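Local atomic coordinates of choline dehydrogenase and related flavoproteins (PDB entry 3Q9T), a protein that oxidises formate as a formate oxidase of the glucose-methanol-choline oxidoreductase family, carrying a modified flavin, 8-formyl-FAD, at its catalytic site. Residues Asp110-Glu113 with Glu119-Trp122; Pro127-Ser132 with Ile554-Tyr559; Glu147-Gly152 with Asn187-Glu192. All coordinates share one frame; numbering follows the deposited sequence. Where two conformers were deposited one is given.

Interaction 1 of 3, residues Asp110-Glu113 with Glu119-Trp122; sequences DQWE and EWTW
D110 and W122 meet through one hydrogen bond. The backbone N-H of W122 donates to D110 OD1 at 3.1 Å, with an N-H...O angle of 152°. The donor reaches OD1 on the anti side and sits 28° out of the carboxylate plane. D110 CG lies beside the backbone N, opposite the carbonyl carbon (chi1 -84°). Although CB points away, the carboxylate comes back to W122. D110 OD1 also lies 3.4 Å from W122 CB, and the carboxylate and indole planes stand nearly perpendicular. At the other end of the contact two tryptophans touch. W120 CE3 comes to the edge of the W112 indole, close to its plane, 3.7 Å from W112 CE3. The six-membered halves of the two rings make this contact. W112 CB also sits close to the backbone O of W120. Between these two sites, T121 CG2 packs 3.6 Å from E113 CB, the two side chains lying side by side and pointing the same way.

The arrangement brings together the two loops that flank helix 113-116, within the N-terminal GMC oxidoreductase family region. D110 to E113 forms a type I beta turn, closed by E113 N on D110 O at 3.2 Å. T121 stands at the N-cap position of helix 122-131, but its OG1 bonds to K118 O and caps nothing.

Further out, D110 OD2 forms a salt bridge with K106. W120 NE1 is hydrogen-bonded to P528 O, which would limit rotation of its ring, and K564 makes a cation-pi contact with that ring. F109 meets the rings of both W112 and W122.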
loop_
_atom_site.group_PDB
_atom_site.type_symbol
_atom_site.label_atom_id
_atom_site.label_comp_id
_atom_site.label_asym_id
_atom_site.label_seq_id
_atom_site.Cartn_x
_atom_site.Cartn_y
_atom_site.Cartn_z
ATOM N N ASP A 110 -2.402 -17.617 -31.375
ATOM C CA ASP A 110 -2.225 -17.259 -32.764
ATOM C C ASP A 110 -1.660 -15.856 -32.901
ATOM O O ASP A 110 -0.931 -15.580 -33.843
ATOM C CB ASP A 110 -3.540 -17.380 -33.546
ATOM C CG ASP A 110 -3.810 -18.798 -34.018
ATOM O OD1 ASP A 110 -2.878 -19.640 -33.974
ATOM O OD2 ASP A 110 -4.953 -19.064 -34.447
ATOM N N GLN A 111 -1.990 -14.964 -31.968
ATOM C CA GLN A 111 -1.500 -13.589 -32.041
ATOM C C GLN A 111 -0.036 -13.483 -31.619
ATOM O O GLN A 111 0.590 -12.454 -31.810
ATOM C CB GLN A 111 -2.374 -12.638 -31.223
ATOM C CG GLN A 111 -3.845 -12.691 -31.581
ATOM C CD GLN A 111 -4.093 -12.507 -33.061
ATOM O OE1 GLN A 111 -3.923 -11.412 -33.595
ATOM N NE2 GLN A 111 -4.501 -13.581 -33.736
ATOM N N TRP A 112 0.512 -14.550 -31.048
ATOM C CA TRP A 112 1.947 -14.553 -30.777
ATOM C C TRP A 112 2.725 -14.424 -32.094
ATOM O O TRP A 112 3.893 -14.033 -32.104
ATOM C CB TRP A 112 2.383 -15.813 -30.042
ATOM C CG TRP A 112 1.918 -15.922 -28.606
ATOM C CD1 TRP A 112 0.830 -15.327 -28.043
ATOM C CD2 TRP A 112 2.543 -16.681 -27.561
ATOM N NE1 TRP A 112 0.738 -15.665 -26.713
ATOM C CE2 TRP A 112 1.775 -16.500 -26.396
ATOM C CE3 TRP A 112 3.686 -17.488 -27.500
ATOM C CZ2 TRP A 112 2.105 -17.102 -25.181
ATOM C CZ3 TRP A 112 4.011 -18.093 -26.295
ATOM C CH2 TRP A 112 3.223 -17.892 -25.149
ATOM N N GLU A 113 2.065 -14.733 -33.209
ATOM C CA GLU A 113 2.735 -14.682 -34.501
ATOM C C GLU A 113 3.439 -13.345 -34.726
ATOM O O GLU A 113 4.517 -13.287 -35.306
ATOM C CB GLU A 113 1.752 -14.935 -35.646
ATOM C CG GLU A 113 2.351 -14.595 -37.002
ATOM C CD GLU A 113 1.602 -15.214 -38.160
ATOM O OE1 GLU A 113 0.557 -15.856 -37.929
ATOM O OE2 GLU A 113 2.070 -15.067 -39.310
ATOM N N GLU A 119 5.868 -20.252 -36.016
ATOM C CA GLU A 119 6.152 -21.346 -35.091
ATOM C C GLU A 119 5.653 -21.054 -33.668
ATOM O O GLU A 119 5.554 -21.954 -32.825
ATOM C CB GLU A 119 7.653 -21.701 -35.109
ATOM C CG GLU A 119 8.580 -20.621 -34.536
ATOM C CD GLU A 119 10.067 -20.996 -34.616
ATOM O OE1 GLU A 119 10.455 -22.100 -34.160
ATOM O OE2 GLU A 119 10.848 -20.174 -35.145
ATOM N N TRP A 120 5.343 -19.795 -33.385
ATOM C CA TRP A 120 4.745 -19.469 -32.095
ATOM C C TRP A 120 3.255 -19.158 -32.233
ATOM O O TRP A 120 2.801 -18.097 -31.819
ATOM C CB TRP A 120 5.463 -18.295 -31.429
ATOM C CG TRP A 120 6.859 -18.619 -30.925
ATOM C CD1 TRP A 120 8.037 -18.382 -31.571
ATOM C CD2 TRP A 120 7.204 -19.229 -29.672
ATOM N NE1 TRP A 120 9.100 -18.800 -30.794
ATOM C CE2 TRP A 120 8.613 -19.330 -29.627
ATOM C CE3 TRP A 120 6.459 -19.710 -28.589
ATOM C CZ2 TRP A 120 9.289 -19.883 -28.542
ATOM C CZ3 TRP A 120 7.133 -20.265 -27.508
ATOM C CH2 TRP A 120 8.538 -20.338 -27.488
ATOM N N THR A 121 2.508 -20.075 -32.838
ATOM C CA THR A 121 1.050 -19.955 -32.916
ATOM C C THR A 121 0.405 -21.226 -32.354
ATOM O O THR A 121 1.106 -22.182 -32.010
ATOM C CB THR A 121 0.562 -19.708 -34.352
ATOM O OG1 THR A 121 1.042 -20.748 -35.205
ATOM C CG2 THR A 121 1.071 -18.381 -34.867
ATOM N N TRP A 122 -0.920 -21.240 -32.253
ATOM C CA TRP A 122 -1.604 -22.359 -31.618
ATOM C C TRP A 122 -1.149 -23.755 -32.097
ATOM O O TRP A 122 -0.537 -24.524 -31.331
ATOM C CB TRP A 122 -3.133 -22.209 -31.701
ATOM C CG TRP A 122 -3.798 -23.349 -31.020
ATOM C CD1 TRP A 122 -4.389 -24.419 -31.618
ATOM C CD2 TRP A 122 -3.872 -23.586 -29.604
ATOM N NE1 TRP A 122 -4.839 -25.297 -30.665
ATOM C CE2 TRP A 122 -4.545 -24.804 -29.422
ATOM C CE3 TRP A 122 -3.458 -22.864 -28.471
ATOM C CZ2 TRP A 122 -4.811 -25.339 -28.151
ATOM C CZ3 TRP A 122 -3.724 -23.395 -27.206
ATOM C CH2 TRP A 122 -4.391 -24.625 -27.061
#

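Interaction 2 of 3, residues Pro127-Ser132 with Ile554-Tyr559; sequences PYLRKS and IQNSVY. With FAY ([(2R,3S,4R,5R)-5-(6-amino-9H-purin-9-yl)-3,4-dihydroxytetrahydrofuran-2-yl]methyl (2R,3S,4S)-5-(8-formyl-7-methyl-2,4-dioxo-3,4-dihydrobenzo[g]pteridin-10(2H)-yl)-2,3,4-trihydroxypentyl dihydrogen diphosphate), chain D.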
loop_
_atom_site.group_PDB
_atom_site.type_symbol
_atom_site.label_atom_id
_atom_site.label_comp_id
_atom_site.label_asym_id
_atom_site.label_seq_id
_atom_site.Cartn_x
_atom_site.Cartn_y
_atom_site.Cartn_z
ATOM N N PRO A 127 1.735 -29.421 -29.397
ATOM C CA PRO A 127 2.565 -30.518 -28.882
ATOM C C PRO A 127 3.424 -30.076 -27.709
ATOM O O PRO A 127 3.585 -30.829 -26.749
ATOM C CB PRO A 127 3.441 -30.916 -30.082
ATOM C CG PRO A 127 3.294 -29.811 -31.071
ATOM C CD PRO A 127 1.977 -29.160 -30.826
ATOM N N TYR A 128 3.953 -28.861 -27.776
ATOM C CA TYR A 128 4.733 -28.330 -26.666
ATOM C C TYR A 128 3.877 -28.092 -25.416
ATOM O O TYR A 128 4.374 -28.226 -24.296
ATOM C CB TYR A 128 5.521 -27.076 -27.092
ATOM C CG TYR A 128 6.574 -27.378 -28.144
ATOM C CD1 TYR A 128 7.593 -28.294 -27.891
ATOM C CD2 TYR A 128 6.537 -26.770 -29.396
ATOM C CE1 TYR A 128 8.550 -28.599 -28.863
ATOM C CE2 TYR A 128 7.490 -27.071 -30.377
ATOM C CZ TYR A 128 8.490 -27.982 -30.101
ATOM O OH TYR A 128 9.439 -28.259 -31.063
ATOM N N LEU A 129 2.592 -27.766 -25.607
ATOM C CA LEU A 129 1.645 -27.641 -24.484
ATOM C C LEU A 129 1.340 -29.002 -23.832
ATOM O O LEU A 129 0.814 -29.075 -22.724
ATOM C CB LEU A 129 0.339 -26.968 -24.937
ATOM C CG LEU A 129 0.436 -25.469 -25.219
ATOM C CD1 LEU A 129 -0.694 -24.976 -26.109
ATOM C CD2 LEU A 129 0.509 -24.669 -23.898
ATOM N N ARG A 130 1.670 -30.086 -24.525
ATOM C CA ARG A 130 1.322 -31.410 -24.036
ATOM C C ARG A 130 2.540 -32.253 -23.656
ATOM O O ARG A 130 2.437 -33.200 -22.874
ATOM C CB ARG A 130 0.456 -32.105 -25.077
ATOM C CG ARG A 130 -0.828 -31.328 -25.325
ATOM C CD ARG A 130 -1.649 -31.861 -26.489
ATOM N NE ARG A 130 -2.886 -31.097 -26.623
ATOM C CZ ARG A 130 -3.836 -31.366 -27.507
ATOM N NH1 ARG A 130 -3.694 -32.395 -28.349
ATOM N NH2 ARG A 130 -4.927 -30.608 -27.543
ATOM N N LYS A 131 3.705 -31.888 -24.175
ATOM C CA LYS A 131 4.883 -32.736 -24.014
ATOM C C LYS A 131 5.277 -33.046 -22.563
ATOM O O LYS A 131 5.694 -34.167 -22.263
ATOM C CB LYS A 131 6.076 -32.147 -24.775
ATOM C CG LYS A 131 7.198 -33.153 -25.033
ATOM C CD LYS A 131 8.300 -32.555 -25.903
ATOM C CE LYS A 131 9.474 -33.508 -26.082
ATOM N NZ LYS A 131 10.491 -32.899 -26.977
ATOM N N SER A 132 5.163 -32.063 -21.670
ATOM C CA SER A 132 5.650 -32.217 -20.301
ATOM C C SER A 132 4.843 -33.212 -19.458
ATOM O O SER A 132 5.333 -33.748 -18.468
ATOM C CB SER A 132 5.652 -30.860 -19.582
ATOM O OG SER A 132 6.245 -29.852 -20.380
ATOM N N ILE A 554 -1.288 -19.841 -15.934
ATOM C CA ILE A 554 -0.323 -19.901 -17.034
ATOM C C ILE A 554 0.753 -20.982 -17.003
ATOM O O ILE A 554 1.565 -21.029 -17.916
ATOM C CB ILE A 554 0.406 -18.542 -17.168
ATOM C CG1 ILE A 554 1.277 -18.306 -15.921
ATOM C CG2 ILE A 554 -0.620 -17.422 -17.358
ATOM C CD1 ILE A 554 2.217 -17.108 -16.003
ATOM N N GLN A 555 0.774 -21.845 -15.989
ATOM C CA GLN A 555 1.888 -22.786 -15.864
ATOM C C GLN A 555 2.037 -23.694 -17.091
ATOM O O GLN A 555 3.149 -24.044 -17.461
ATOM C CB GLN A 555 1.837 -23.607 -14.554
ATOM C CG GLN A 555 0.960 -24.858 -14.591
ATOM C CD GLN A 555 1.126 -25.744 -13.329
ATOM O OE1 GLN A 555 2.240 -25.978 -12.847
ATOM N NE2 GLN A 555 0.019 -26.223 -12.804
ATOM N N ASN A 556 0.926 -24.061 -17.722
ATOM C CA ASN A 556 0.959 -24.912 -18.916
ATOM C C ASN A 556 1.770 -24.232 -20.030
ATOM O O ASN A 556 2.664 -24.851 -20.618
ATOM C CB ASN A 556 -0.479 -25.247 -19.357
ATOM C CG ASN A 556 -0.551 -26.314 -20.466
ATOM O OD1 ASN A 556 -1.635 -26.591 -20.968
ATOM N ND2 ASN A 556 0.589 -26.902 -20.848
ATOM N N SER A 557 1.506 -22.952 -20.291
ATOM C CA SER A 557 2.271 -22.219 -21.311
ATOM C C SER A 557 3.769 -22.081 -20.952
ATOM O O SER A 557 4.637 -22.042 -21.837
ATOM C CB SER A 557 1.664 -20.840 -21.568
ATOM O OG SER A 557 1.714 -20.028 -20.391
ATOM N N VAL A 558 4.073 -22.017 -19.660
ATOM C CA VAL A 558 5.463 -21.875 -19.237
ATOM C C VAL A 558 6.266 -23.157 -19.487
ATOM O O VAL A 558 7.387 -23.114 -19.990
ATOM C CB VAL A 558 5.569 -21.427 -17.763
ATOM C CG1 VAL A 558 7.032 -21.286 -17.349
ATOM C CG2 VAL A 558 4.814 -20.117 -17.565
ATOM N N TYR A 559 5.700 -24.298 -19.121
ATOM C CA TYR A 559 6.300 -25.570 -19.494
ATOM C C TYR A 559 6.408 -25.648 -21.011
ATOM O O TYR A 559 7.432 -26.044 -21.537
ATOM C CB TYR A 559 5.477 -26.744 -18.982
ATOM C CG TYR A 559 5.694 -27.099 -17.524
ATOM C CD1 TYR A 559 6.805 -27.832 -17.127
ATOM C CD2 TYR A 559 4.766 -26.728 -16.548
ATOM C CE1 TYR A 559 7.004 -28.170 -15.793
ATOM C CE2 TYR A 559 4.949 -27.079 -15.208
ATOM C CZ TYR A 559 6.072 -27.796 -14.840
ATOM O OH TYR A 559 6.260 -28.152 -13.524
HETATM P P FAY D . 9.036 -19.718 -14.341
HETATM N N1 FAY D . -0.066 -21.116 -12.794
HETATM C C2 FAY D . -0.955 -22.139 -13.118
HETATM O O2 FAY D . -0.963 -22.612 -14.248
HETATM N N3 FAY D . -1.471 -22.932 -12.115
HETATM C C4 FAY D . -1.595 -22.403 -10.855
HETATM O O4 FAY D . -2.617 -22.696 -10.208
HETATM N N5 FAY D . -0.800 -20.823 -9.253
HETATM C C6 FAY D . 0.286 -19.697 -7.499
HETATM C C7 FAY D . 1.356 -18.980 -6.993
HETATM C C8 FAY D . 2.394 -18.598 -7.849
HETATM O O8 FAY D . 4.609 -17.836 -7.921
HETATM C C9 FAY D . 2.398 -19.051 -9.175
HETATM P PA FAY D . 9.977 -19.809 -11.674
HETATM C "C1'" FAY D . 2.336 -19.694 -12.043
HETATM C C10 FAY D . 0.051 -20.691 -11.492
HETATM N N10 FAY D . 1.180 -19.978 -11.080
HETATM N N1A FAY D . 19.809 -16.603 -8.117
HETATM O O1A FAY D . 9.731 -18.896 -10.520
HETATM C C1B FAY D . 15.311 -19.065 -9.251
HETATM O O1P FAY D . 9.915 -20.849 -14.821
HETATM C "C2'" FAY D . 3.308 -20.892 -12.145
HETATM O "O2'" FAY D . 3.545 -21.346 -10.861
HETATM C C2A FAY D . 19.587 -17.966 -8.188
HETATM O O2A FAY D . 9.186 -21.081 -11.626
HETATM C C2B FAY D . 14.062 -19.138 -8.392
HETATM O O2B FAY D . 14.316 -19.584 -7.073
HETATM O O2P FAY D . 8.929 -18.627 -15.391
HETATM C "C3'" FAY D . 4.669 -20.805 -12.913
HETATM O "O3'" FAY D . 5.767 -21.471 -12.295
HETATM N N3A FAY D . 18.330 -18.458 -8.499
HETATM C C3B FAY D . 13.232 -20.144 -9.159
HETATM O O3B FAY D . 13.651 -21.437 -8.801
HETATM O O3P FAY D . 9.690 -19.034 -13.037
HETATM C "C4'" FAY D . 5.133 -19.413 -13.261
HETATM O "O4'" FAY D . 4.016 -18.776 -13.876
HETATM C C4A FAY D . 17.312 -17.594 -8.742
HETATM C C4B FAY D . 13.645 -19.929 -10.595
HETATM O O4B FAY D . 14.836 -19.161 -10.570
HETATM C C4X FAY D . -0.825 -21.264 -10.551
HETATM C "C5'" FAY D . 6.366 -19.460 -14.196
HETATM O "O5'" FAY D . 7.547 -20.199 -13.851
HETATM C C5A FAY D . 17.518 -16.218 -8.685
HETATM C C5B FAY D . 12.556 -19.231 -11.386
HETATM O O5B FAY D . 11.561 -20.180 -11.680
HETATM C C5X FAY D . 0.195 -19.952 -8.865
HETATM C C6A FAY D . 18.776 -15.714 -8.363
HETATM N N6A FAY D . 18.952 -14.394 -8.209
HETATM N N7A FAY D . 16.349 -15.610 -8.972
HETATM C C7M FAY D . 1.266 -18.475 -5.573
HETATM C C8A FAY D . 15.412 -16.550 -9.221
HETATM C C8M FAY D . 3.677 -18.191 -7.233
HETATM C C9A FAY D . 1.282 -19.688 -9.715
HETATM N N9A FAY D . 15.992 -17.776 -9.076
#
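L129 makes the main contact of segment 127-132 with N556. The backbone O of L129 accepts a hydrogen bond from N556 ND2 at 2.9 Å. The bond is nearly straight, 169° at the hydrogen. It uses a lone pair of the carbonyl and lies in the amide plane of N556. With chi1 at -171°, N556 turns CG opposite its backbone N, and the amide reaches across to L129. L129 CD2 lies 3.8 Å from N556 ND2 and also touches S557 CA. Next along the chain, R130 turns away. S132 OG then packs 3.5 Å from Y559 CB, while that hydroxyl is hydrogen-bonded to E563.

On the other segment, S557 OG donates to I554 O at 2.7 Å, and V558 N bonds to the same oxygen. This ties down the first turn of helix 555-572. Q555 N, at the start of that helix, donates to flavin O2 at 2.6 Å. I554 CD1 approaches the ribityl O4' to 3.2 Å. The contact thus packs helix 122-131 against the helix whose N-terminal end meets the flavin pyrimidine ring, an arrangement characteristic of the FAD site in GMC oxidoreductases.

Interaction 3 of 3, residues Glu147-Gly152 with Asn187-Glu192; sequences EKIGGG and NIYDGE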
loop_
_atom_site.group_PDB
_atom_site.type_symbol
_atom_site.label_atom_id
_atom_site.label_comp_id
_atom_site.label_asym_id
_atom_site.label_seq_id
_atom_site.Cartn_x
_atom_site.Cartn_y
_atom_site.Cartn_z
ATOM N N GLU A 147 -7.295 -37.940 -23.191
ATOM C CA GLU A 147 -5.974 -38.472 -22.875
ATOM C C GLU A 147 -4.881 -37.888 -23.774
ATOM O O GLU A 147 -3.684 -38.004 -23.484
ATOM C CB GLU A 147 -5.950 -40.006 -22.768
ATOM C CG GLU A 147 -6.152 -40.787 -24.040
ATOM C CD GLU A 147 -6.187 -42.289 -23.768
ATOM O OE1 GLU A 147 -5.090 -42.910 -23.731
ATOM O OE2 GLU A 147 -7.308 -42.832 -23.574
ATOM N N LYS A 148 -5.302 -37.204 -24.832
ATOM C CA LYS A 148 -4.364 -36.521 -25.721
ATOM C C LYS A 148 -3.676 -35.321 -25.057
ATOM O O LYS A 148 -2.756 -34.732 -25.642
ATOM C CB LYS A 148 -5.091 -36.012 -26.954
ATOM C CG LYS A 148 -5.989 -34.825 -26.653
ATOM C CD LYS A 148 -6.790 -34.423 -27.881
ATOM C CE LYS A 148 -8.090 -33.740 -27.466
ATOM N NZ LYS A 148 -9.156 -33.877 -28.502
ATOM N N ILE A 149 -4.120 -34.929 -23.863
ATOM C CA ILE A 149 -3.497 -33.764 -23.239
ATOM C C ILE A 149 -2.161 -34.087 -22.583
ATOM O O ILE A 149 -1.387 -33.184 -22.306
ATOM C CB ILE A 149 -4.428 -32.968 -22.298
ATOM C CG1 ILE A 149 -4.626 -33.669 -20.964
ATOM C CG2 ILE A 149 -5.754 -32.685 -22.963
ATOM C CD1 ILE A 149 -5.407 -32.802 -19.989
ATOM N N GLY A 150 -1.881 -35.377 -22.391
ATOM C CA GLY A 150 -0.576 -35.827 -21.922
ATOM C C GLY A 150 0.274 -36.507 -22.995
ATOM O O GLY A 150 -0.103 -37.540 -23.536
ATOM N N GLY A 151 1.439 -35.935 -23.289
ATOM C CA GLY A 151 2.321 -36.460 -24.321
ATOM C C GLY A 151 3.354 -37.467 -23.816
ATOM O O GLY A 151 4.173 -37.953 -24.597
ATOM N N GLY A 152 3.322 -37.789 -22.522
ATOM C CA GLY A 152 4.282 -38.724 -21.957
ATOM C C GLY A 152 5.364 -38.130 -21.060
ATOM O O GLY A 152 6.285 -38.838 -20.651
ATOM N N ASN A 187 -13.604 -30.349 -22.817
ATOM C CA ASN A 187 -12.438 -30.154 -23.654
ATOM C C ASN A 187 -12.053 -28.692 -23.825
ATOM O O ASN A 187 -12.520 -28.025 -24.742
ATOM C CB ASN A 187 -12.600 -30.791 -25.036
ATOM C CG ASN A 187 -11.345 -30.632 -25.871
ATOM O OD1 ASN A 187 -10.281 -30.320 -25.321
ATOM N ND2 ASN A 187 -11.449 -30.821 -27.190
ATOM N N ILE A 188 -11.171 -28.205 -22.960
ATOM C CA ILE A 188 -10.662 -26.841 -23.088
ATOM C C ILE A 188 -9.189 -26.859 -23.534
ATOM O O ILE A 188 -8.405 -25.967 -23.198
ATOM C CB ILE A 188 -10.827 -26.071 -21.753
ATOM C CG1 ILE A 188 -10.076 -26.787 -20.623
ATOM C CG2 ILE A 188 -12.302 -25.985 -21.377
ATOM C CD1 ILE A 188 -9.939 -25.968 -19.368
ATOM N N TYR A 189 -8.815 -27.877 -24.306
ATOM C CA TYR A 189 -7.406 -28.092 -24.635
ATOM C C TYR A 189 -7.107 -27.960 -26.125
ATOM O O TYR A 189 -5.953 -28.071 -26.528
ATOM C CB TYR A 189 -6.929 -29.430 -24.063
ATOM C CG TYR A 189 -7.283 -29.526 -22.605
ATOM C CD1 TYR A 189 -6.479 -28.936 -21.640
ATOM C CD2 TYR A 189 -8.463 -30.124 -22.196
ATOM C CE1 TYR A 189 -6.822 -28.969 -20.293
ATOM C CE2 TYR A 189 -8.818 -30.169 -20.849
ATOM C CZ TYR A 189 -7.989 -29.581 -19.900
ATOM O OH TYR A 189 -8.328 -29.608 -18.562
ATOM N N ASP A 190 -8.136 -27.689 -26.927
ATOM C CA ASP A 190 -7.955 -27.488 -28.360
ATOM C C ASP A 190 -8.254 -26.077 -28.841
ATOM O O ASP A 190 -8.598 -25.880 -30.011
ATOM C CB ASP A 190 -8.796 -28.480 -29.159
ATOM C CG ASP A 190 -8.254 -29.876 -29.076
ATOM O OD1 ASP A 190 -7.019 -30.039 -29.214
ATOM O OD2 ASP A 190 -9.052 -30.806 -28.849
ATOM N N GLY A 191 -8.137 -25.104 -27.942
ATOM C CA GLY A 191 -8.282 -23.708 -28.314
ATOM C C GLY A 191 -9.605 -23.061 -27.972
ATOM O O GLY A 191 -9.758 -21.844 -28.103
ATOM N N GLU A 192 -10.568 -23.878 -27.556
ATOM C CA GLU A 192 -11.887 -23.401 -27.179
ATOM C C GLU A 192 -11.991 -23.587 -25.692
ATOM O O GLU A 192 -11.541 -24.609 -25.168
ATOM C CB GLU A 192 -12.987 -24.248 -27.832
ATOM C CG GLU A 192 -12.846 -24.430 -29.314
ATOM C CD GLU A 192 -13.724 -23.480 -30.084
ATOM O OE1 GLU A 192 -14.444 -23.957 -30.990
ATOM O OE2 GLU A 192 -13.692 -22.262 -29.781
#
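K148 and I149 reach across to D190 and Y189, one pair by charge and the other by apolar packing. The contact joins the loops that lead into strands 155-159 and 195-204; the I149 and Y189 side chains both touch C200 of the latter. The second loop contains an Asx turn, in which N187 OD1 accepts from the backbone N of Y189 at 3.0 Å. That donor stands above the carbonyl plane.

The charged contact is a salt bridge from K148 NZ to D190 OD2, 3.1 Å long. The lysine chain runs extended beyond CG, and the two side chains come from opposite directions. NZ meets the syn lone pair of OD2. N187 ND2 approaches D190 OD2 from the anti side, at 2.9 Å and 171°. Two donors therefore grip OD2. D190 OD1 has a salt bridge of its own, to R130. The two positive groups would probably hold D190 in its ionised form.

The apolar contact covers the Y189 ring. I149 CG2 packs 3.5 Å from Y189 CG, near the root of the ring. I149 CG1 lies between the backbone N and the carbonyl carbon (chi1 76°), and the branch extends from there to bring CD1 over the ring. There I149 CD1 makes a CH-pi contact, 4.1 Å from the Y189 ring centroid and 13° off the normal. On the opposite face, I188 CG1 lies 3.5 Å above the Y189 ring plane, toward the rim.

Overall arrangement
The three contacts touch one another. Interactions 2 and 3 are closest, with centres about 10 Å apart. R130 of interaction 2 bridges them: R130 NH2 lies 2.7 Å from D190 OD1 in their salt bridge, and probably makes a hydrogen bond with Y189 O at 2.9 Å. W122 of interaction 1 reaches both others. W122 CZ3 packs 3.6 Å from L129 CD1, and W122 CZ2 lies 3.3 Å from G191 N. Along the chain, interaction 3 is nested in the long loop closed by interaction 2. Only interaction 2 touches the flavin directly. The side chains of W112 in interaction 1 and Y189 in interaction 3 each lie about 11 Å from the cofactor.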